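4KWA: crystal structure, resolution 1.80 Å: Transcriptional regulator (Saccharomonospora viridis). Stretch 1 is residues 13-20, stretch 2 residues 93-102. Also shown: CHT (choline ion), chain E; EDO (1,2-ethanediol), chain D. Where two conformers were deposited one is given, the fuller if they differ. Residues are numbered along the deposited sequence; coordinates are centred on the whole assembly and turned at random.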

# COMPACT_ATOMS: atom_id res chain seq x y z
N ALA A 13 -11.22 -18.17 7.84
CA ALA A 13 -11.22 -16.70 8.05
C ALA A 13 -10.26 -15.95 7.16
O ALA A 13 -10.65 -14.91 6.60
CB ALA A 13 -11.00 -16.33 9.51
N TRP A 14 -9.03 -16.47 6.95
CA TRP A 14 -8.05 -15.82 6.07
C TRP A 14 -8.52 -15.61 4.66
O TRP A 14 -8.50 -14.49 4.11
CB TRP A 14 -6.75 -16.65 6.02
CG TRP A 14 -5.64 -16.00 5.18
CD1 TRP A 14 -5.27 -16.27 3.85
CD2 TRP A 14 -4.74 -14.98 5.65
NE1 TRP A 14 -4.22 -15.43 3.51
CE2 TRP A 14 -3.87 -14.66 4.59
CE3 TRP A 14 -4.62 -14.31 6.86
CZ2 TRP A 14 -2.85 -13.68 4.72
CZ3 TRP A 14 -3.59 -13.33 7.00
CH2 TRP A 14 -2.71 -13.05 5.91
N ARG A 15 -9.10 -16.68 4.11
CA ARG A 15 -9.64 -16.69 2.77
C ARG A 15 -10.85 -15.74 2.59
O ARG A 15 -10.89 -14.94 1.64
CB ARG A 15 -9.93 -18.13 2.36
CG ARG A 15 -10.43 -18.28 0.92
CD ARG A 15 -10.69 -19.68 0.51
NE ARG A 15 -11.51 -20.48 1.42
CZ ARG A 15 -10.95 -21.31 2.28
NH1 ARG A 15 -9.63 -21.36 2.33
NH2 ARG A 15 -11.66 -22.00 3.10
N LEU A 16 -11.75 -15.75 3.58
CA LEU A 16 -12.89 -14.87 3.57
C LEU A 16 -12.48 -13.39 3.71
O LEU A 16 -12.99 -12.52 2.98
CB LEU A 16 -13.89 -15.30 4.64
CG LEU A 16 -14.59 -16.66 4.52
CD1 LEU A 16 -15.58 -16.90 5.68
CD2 LEU A 16 -15.30 -16.65 3.16
N ILE A 17 -11.53 -13.14 4.57
CA ILE A 17 -11.03 -11.79 4.81
C ILE A 17 -10.34 -11.29 3.49
O ILE A 17 -10.53 -10.17 3.08
CB ILE A 17 -10.04 -11.80 5.99
CG1 ILE A 17 -10.81 -11.97 7.31
CG2 ILE A 17 -9.22 -10.49 6.03
CD1 ILE A 17 -9.98 -12.34 8.52
N ALA A 18 -9.57 -12.15 2.85
CA ALA A 18 -8.92 -11.81 1.58
C ALA A 18 -9.87 -11.48 0.48
O ALA A 18 -9.76 -10.46 -0.23
CB ALA A 18 -8.05 -12.97 1.17
N ARG A 19 -10.89 -12.32 0.32
CA ARG A 19 -11.78 -12.14 -0.83
C ARG A 19 -12.97 -11.23 -0.64
O ARG A 19 -13.51 -10.70 -1.62
CB ARG A 19 -12.21 -13.55 -1.26
CG ARG A 19 -10.96 -14.35 -1.51
CD ARG A 19 -11.22 -15.68 -2.15
NE ARG A 19 -9.97 -16.37 -2.26
CZ ARG A 19 -9.84 -17.61 -2.74
NH1 ARG A 19 -8.66 -18.20 -2.77
NH2 ARG A 19 -10.89 -18.28 -3.15
N ARG A 20 -13.37 -11.00 0.60
CA ARG A 20 -14.53 -10.18 0.90
C ARG A 20 -14.28 -8.91 1.68
O ARG A 20 -15.13 -8.01 1.66
CB ARG A 20 -15.56 -11.04 1.67
CG ARG A 20 -16.05 -12.33 0.96
CD ARG A 20 -17.32 -12.87 1.67
NE ARG A 20 -17.54 -14.30 1.54
CZ ARG A 20 -18.54 -14.97 2.14
NH1 ARG A 20 -19.43 -14.34 2.88
NH2 ARG A 20 -18.68 -16.27 1.95
N GLY A 93 -4.24 -17.29 -6.57
CA GLY A 93 -4.38 -18.14 -5.36
C GLY A 93 -3.98 -17.51 -4.05
O GLY A 93 -4.27 -16.35 -3.77
N LEU A 94 -3.19 -18.25 -3.30
CA LEU A 94 -2.78 -17.88 -1.99
C LEU A 94 -1.96 -16.58 -1.98
O LEU A 94 -2.19 -15.72 -1.13
CB LEU A 94 -1.94 -19.06 -1.41
CG LEU A 94 -1.41 -18.83 0.01
CD1 LEU A 94 -2.46 -18.33 0.96
CD2 LEU A 94 -0.74 -20.06 0.64
N LEU A 95 -1.01 -16.45 -2.89
CA LEU A 95 -0.20 -15.19 -2.88
C LEU A 95 -1.06 -13.93 -3.16
O LEU A 95 -0.96 -12.92 -2.49
CB LEU A 95 0.97 -15.28 -3.76
CG LEU A 95 1.97 -16.43 -3.44
CD1 LEU A 95 3.35 -16.23 -4.02
CD2 LEU A 95 2.07 -16.82 -2.04
N ARG A 96 -1.98 -14.02 -4.10
CA ARG A 96 -2.91 -12.88 -4.37
C ARG A 96 -3.74 -12.59 -3.13
O ARG A 96 -3.88 -11.41 -2.70
CB ARG A 96 -3.83 -13.21 -5.54
CG ARG A 96 -4.86 -12.14 -5.86
CD ARG A 96 -4.18 -10.91 -6.38
NE ARG A 96 -5.13 -9.96 -7.00
CZ ARG A 96 -5.17 -9.60 -8.28
NH1 ARG A 96 -6.06 -8.67 -8.66
NH2 ARG A 96 -4.32 -10.06 -9.21
N ASP A 97 -4.22 -13.64 -2.46
CA ASP A 97 -4.99 -13.46 -1.20
C ASP A 97 -4.15 -12.83 -0.12
O ASP A 97 -4.63 -11.98 0.67
CB ASP A 97 -5.54 -14.80 -0.73
CG ASP A 97 -6.71 -15.30 -1.57
OD1 ASP A 97 -7.25 -14.57 -2.37
OD2 ASP A 97 -7.02 -16.49 -1.47
N GLU A 98 -2.90 -13.28 0.02
CA GLU A 98 -2.05 -12.68 1.02
C GLU A 98 -1.92 -11.19 0.77
O GLU A 98 -2.09 -10.40 1.70
CB GLU A 98 -0.70 -13.40 1.08
CG GLU A 98 -0.83 -14.82 1.62
CD GLU A 98 0.51 -15.54 1.68
OE1 GLU A 98 1.51 -14.99 1.21
OE2 GLU A 98 0.61 -16.62 2.25
N TRP A 99 -1.72 -10.79 -0.51
CA TRP A 99 -1.67 -9.40 -0.80
C TRP A 99 -2.93 -8.70 -0.36
O TRP A 99 -2.86 -7.61 0.19
CB TRP A 99 -1.38 -9.15 -2.29
CG TRP A 99 0.09 -9.15 -2.64
CD1 TRP A 99 0.87 -10.21 -2.87
CD2 TRP A 99 0.96 -8.00 -2.66
NE1 TRP A 99 2.19 -9.82 -3.09
CE2 TRP A 99 2.27 -8.45 -2.97
CE3 TRP A 99 0.78 -6.64 -2.43
CZ2 TRP A 99 3.39 -7.58 -3.11
CZ3 TRP A 99 1.90 -5.75 -2.59
CH2 TRP A 99 3.19 -6.24 -2.93
N SER A 100 -4.07 -9.31 -0.67
CA SER A 100 -5.37 -8.74 -0.31
C SER A 100 -5.45 -8.44 1.18
O SER A 100 -6.01 -7.42 1.58
CB SER A 100 -6.53 -9.66 -0.71
OG SER A 100 -6.65 -9.85 -2.12
N VAL A 101 -4.92 -9.34 2.00
CA VAL A 101 -4.92 -9.18 3.41
C VAL A 101 -3.90 -8.13 3.86
O VAL A 101 -4.23 -7.32 4.76
CB VAL A 101 -4.64 -10.50 4.10
CG1 VAL A 101 -4.47 -10.26 5.60
CG2 VAL A 101 -5.80 -11.44 3.78
N TRP A 102 -2.68 -8.17 3.30
CA TRP A 102 -1.67 -7.15 3.67
C TRP A 102 -2.12 -5.74 3.40
O TRP A 102 -1.90 -4.88 4.29
CB TRP A 102 -0.22 -7.42 3.22
CG TRP A 102 0.33 -8.71 3.80
CD1 TRP A 102 0.64 -9.82 3.10
CD2 TRP A 102 0.58 -9.01 5.20
NE1 TRP A 102 1.09 -10.82 3.96
CE2 TRP A 102 1.03 -10.35 5.25
CE3 TRP A 102 0.40 -8.30 6.43
CZ2 TRP A 102 1.40 -10.97 6.44
CZ3 TRP A 102 0.78 -8.91 7.62
CH2 TRP A 102 1.25 -10.25 7.62
C4 CHT E . 5.25 -7.99 3.35
C5 CHT E . 4.72 -8.97 2.30
C6 CHT E . 3.32 -7.27 1.17
C7 CHT E . 3.49 -9.49 0.32
C8 CHT E . 5.40 -7.92 0.22
O6 CHT E . 5.20 -8.68 4.61
N1 CHT E . 4.25 -8.40 1.01
C1 EDO D . -14.18 -18.76 -0.34
O1 EDO D . -14.32 -19.73 0.84
C2 EDO D . -13.99 -17.28 0.01
O2 EDO D . -14.94 -16.23 -0.43

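Two helices of one chain, residues 13-20 and 94-102, cross at 72° with their axes 8.1 Å apart at the closest point. A18, a small residue, suits the place where the helices come near: its CA lies 5.1 Å from S100 CA, and its CB rests 3.6 Å from D97 O. That carbonyl does not lack a partner, because it accepts the helical hydrogen bond from V101 N (3.0 Å). Likewise A18 N is bonded to W14 O at 2.9 Å, so the backbones meet with their own polar groups largely paired inside each helix, and the contact between them is one of packing.

The polar link across the interface is the salt bridge between R19 and D97. R19 NH1 donates to D97 OD2 at 2.7 Å; R19 NE donates to the same OD2 at 3.1 Å and makes a weak bond to D97 OD1 at 3.3 Å. D97 OD2 lies at the edge of the guanidinium, near its plane, where the N-H groups point; OD1 stands farther out of that plane. D97 is buried, and both its oxygens are thereby engaged. The arginine suits its exposed site because a long, extended chain lets its charged end reach the acid although its CA-to-CB bond points sideways.

Beside this bridge lies an apolar patch. V101 covers one face of the W14 ring, its CG2 3.9 Å from the centroid of the six-membered ring in a CH-pi contact, while V101 CG1 comes within 3.3 Å of W14 CH2. The branched valine also touches A18, CG2 to CB at 3.8 Å. E98 meets the ring's edge through its aliphatic part, CG to W14 CZ2 at 3.9 Å, leaving both carboxylate oxygens to hydrogen-bond elsewhere in the structure. W14 NE1 finds no acceptor in the second helix; around it there are carbons, E98 CG at 3.9 Å and L94 CD1 at 4.2 Å from NE1.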